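Molybdopterin synthase catalytic subunit (Homo sapiens, PDB 5MPO) catalyses the conversion of precursor Z into molybdopterin, inserting two sulfur atoms from the thiocarboxylated small subunit MOCS2A to build the dithiolene group. Local coordinates at residues L71-N76 and K136-K141. Numbering follows the deposited sequence.
Sequences LPMAEN and KVPIWK
P138 sets its ring against the first turn of helix 73-88, with CG reaching in between M73 and A74. P138 CG lies 3.8 Å from A74 N. On the M73 side, P138 CG is 4.0 Å from M73 SD, with M73 CB and CG close by; with CG anti to the backbone N (chi1 -171°) and the rest extended, the M73 chain passes across the proline at about a right angle. A74 brings just a methyl, consistent with the close approach of the backbones, A74 CA to V137 CA 5.3 Å. A74 CB meets V137 CG1 at 3.7 Å, and I139 CG1 touches A74 CB more loosely. No hydrogen bond spans the two segments, so they are joined by apolar contact alone.

Behind this first shell, P138 is the centre of an inverse gamma turn, closed by a weak bond from I139 N to V137 O (2.8 Å), which swings the chain from helix 119-136 into strand 139-145. An alanine in place of P138 would probably open a gap beside M73 SD and A74 and leave the turn freer to flex. The P138 carbonyl carbon also lies 3.6 Å above one face of the W140 ring, near its rim.

Further out, K141 probably binds substrate, and P138 and W140 also meet aromatic side chains of another protein chain. V137 continues onto V78 and I81 of helix 73-88, F24 of strand 20-25 touches both A74 and I139, and backbone hydrogen bonds pair P138 with Y70 and W140 with E68, where strand 139-145 runs antiparallel to strand 60-69.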
loop_
_atom_site.group_PDB
_atom_site.type_symbol
_atom_site.label_atom_id
_atom_site.label_comp_id
_atom_site.label_asym_id
_atom_site.label_seq_id
_atom_site.Cartn_x
_atom_site.Cartn_y
_atom_site.Cartn_z
ATOM N N LEU C 71 23.252 -5.895 -10.836
ATOM C CA LEU C 71 22.918 -4.930 -11.876
ATOM C C LEU C 71 23.745 -5.102 -13.190
ATOM O O LEU C 71 24.955 -5.247 -13.150
ATOM C CB LEU C 71 23.140 -3.509 -11.341
ATOM C CG LEU C 71 22.078 -3.136 -10.330
ATOM C CD1 LEU C 71 22.406 -1.842 -9.600
ATOM C CD2 LEU C 71 20.726 -3.057 -11.041
ATOM N N PRO C 72 23.126 -5.004 -14.352
ATOM C CA PRO C 72 21.781 -4.496 -14.534
ATOM C C PRO C 72 20.649 -5.530 -14.550
ATOM O O PRO C 72 19.522 -5.149 -14.876
ATOM C CB PRO C 72 21.884 -3.824 -15.929
ATOM C CG PRO C 72 22.994 -4.558 -16.628
ATOM C CD PRO C 72 23.702 -5.429 -15.633
ATOM N N MET C 73 20.912 -6.799 -14.212
ATOM C CA MET C 73 19.876 -7.828 -14.313
ATOM C C MET C 73 18.675 -7.530 -13.384
ATOM O O MET C 73 17.524 -7.781 -13.737
ATOM C CB MET C 73 20.420 -9.202 -13.933
ATOM C CG MET C 73 19.451 -10.348 -14.238
ATOM S SD MET C 73 20.019 -11.931 -13.614
ATOM C CE MET C 73 18.645 -13.064 -13.856
ATOM N N ALA C 74 18.961 -7.033 -12.194
ATOM C CA ALA C 74 17.910 -6.710 -11.237
ATOM C C ALA C 74 17.003 -5.655 -11.814
ATOM O O ALA C 74 15.792 -5.724 -11.650
ATOM C CB ALA C 74 18.500 -6.209 -9.954
ATOM N N GLU C 75 17.600 -4.722 -12.534
ATOM C CA GLU C 75 16.834 -3.777 -13.337
ATOM C C GLU C 75 15.929 -4.432 -14.374
ATOM O O GLU C 75 14.716 -4.154 -14.429
ATOM C CB GLU C 75 17.730 -2.792 -14.012
ATOM C CG GLU C 75 17.053 -1.447 -14.178
ATOM C CD GLU C 75 18.056 -0.325 -14.236
ATOM O OE1 GLU C 75 17.740 0.686 -14.918
ATOM O OE2 GLU C 75 19.141 -0.483 -13.595
ATOM N N ASN C 76 16.502 -5.326 -15.169
ATOM C CA ASN C 76 15.720 -5.979 -16.193
ATOM C C ASN C 76 14.562 -6.767 -15.547
ATOM O O ASN C 76 13.430 -6.796 -16.115
ATOM C CB ASN C 76 16.565 -6.892 -17.066
ATOM C CG ASN C 76 15.860 -7.263 -18.374
ATOM O OD1 ASN C 76 15.399 -6.378 -19.102
ATOM N ND2 ASN C 76 15.772 -8.573 -18.685
ATOM N N LYS C 136 12.270 -13.220 -7.262
ATOM C CA LYS C 136 12.848 -13.278 -8.580
ATOM C C LYS C 136 14.007 -12.344 -8.833
ATOM O O LYS C 136 14.791 -12.630 -9.688
ATOM C CB LYS C 136 11.754 -12.949 -9.595
ATOM C CG LYS C 136 11.398 -14.071 -10.556
ATOM C CD LYS C 136 10.879 -15.343 -9.889
ATOM C CE LYS C 136 10.865 -16.402 -10.964
ATOM N NZ LYS C 136 10.447 -17.702 -10.413
ATOM N N VAL C 137 14.122 -11.236 -8.103
ATOM C CA VAL C 137 15.084 -10.214 -8.416
ATOM C C VAL C 137 16.405 -10.460 -7.662
ATOM O O VAL C 137 16.380 -10.561 -6.441
ATOM C CB VAL C 137 14.476 -8.827 -8.174
ATOM C CG1 VAL C 137 15.421 -7.680 -8.532
ATOM C CG2 VAL C 137 13.221 -8.684 -9.068
ATOM N N PRO C 138 17.568 -10.545 -8.400
ATOM C CA PRO C 138 18.887 -10.874 -7.833
ATOM C C PRO C 138 19.442 -9.776 -6.945
ATOM O O PRO C 138 20.204 -8.928 -7.393
ATOM C CB PRO C 138 19.743 -11.102 -9.071
ATOM C CG PRO C 138 19.167 -10.223 -10.069
ATOM C CD PRO C 138 17.689 -10.309 -9.841
ATOM N N ILE C 139 18.932 -9.768 -5.709
ATOM C CA ILE C 139 19.296 -8.844 -4.645
ATOM C C ILE C 139 19.442 -9.712 -3.393
ATOM O O ILE C 139 18.842 -10.800 -3.331
ATOM C CB ILE C 139 18.203 -7.810 -4.382
ATOM C CG1 ILE C 139 17.877 -6.994 -5.620
ATOM C CG2 ILE C 139 18.607 -6.819 -3.297
ATOM C CD1 ILE C 139 16.475 -6.435 -5.573
ATOM N N TRP C 140 20.288 -9.287 -2.450
ATOM C CA TRP C 140 20.649 -10.103 -1.270
ATOM C C TRP C 140 20.935 -9.173 -0.123
ATOM O O TRP C 140 21.492 -8.105 -0.365
ATOM C CB TRP C 140 21.931 -10.967 -1.500
ATOM C CG TRP C 140 21.827 -11.933 -2.579
ATOM C CD1 TRP C 140 21.426 -13.243 -2.488
ATOM C CD2 TRP C 140 22.126 -11.688 -3.965
ATOM N NE1 TRP C 140 21.419 -13.834 -3.752
ATOM C CE2 TRP C 140 21.855 -12.899 -4.673
ATOM C CE3 TRP C 140 22.611 -10.563 -4.678
ATOM C CZ2 TRP C 140 22.072 -13.025 -6.059
ATOM C CZ3 TRP C 140 22.773 -10.669 -6.058
ATOM C CH2 TRP C 140 22.523 -11.911 -6.738
ATOM N N LYS C 141 20.575 -9.576 1.100
ATOM C CA LYS C 141 20.827 -8.765 2.313
ATOM C C LYS C 141 21.679 -9.518 3.328
ATOM O O LYS C 141 21.586 -10.741 3.439
ATOM C CB LYS C 141 19.519 -8.283 2.976
ATOM C CG LYS C 141 18.474 -9.336 3.323
ATOM C CD LYS C 141 17.368 -8.741 4.202
ATOM C CE LYS C 141 16.036 -9.494 4.095
ATOM N NZ LYS C 141 15.148 -8.976 2.975
#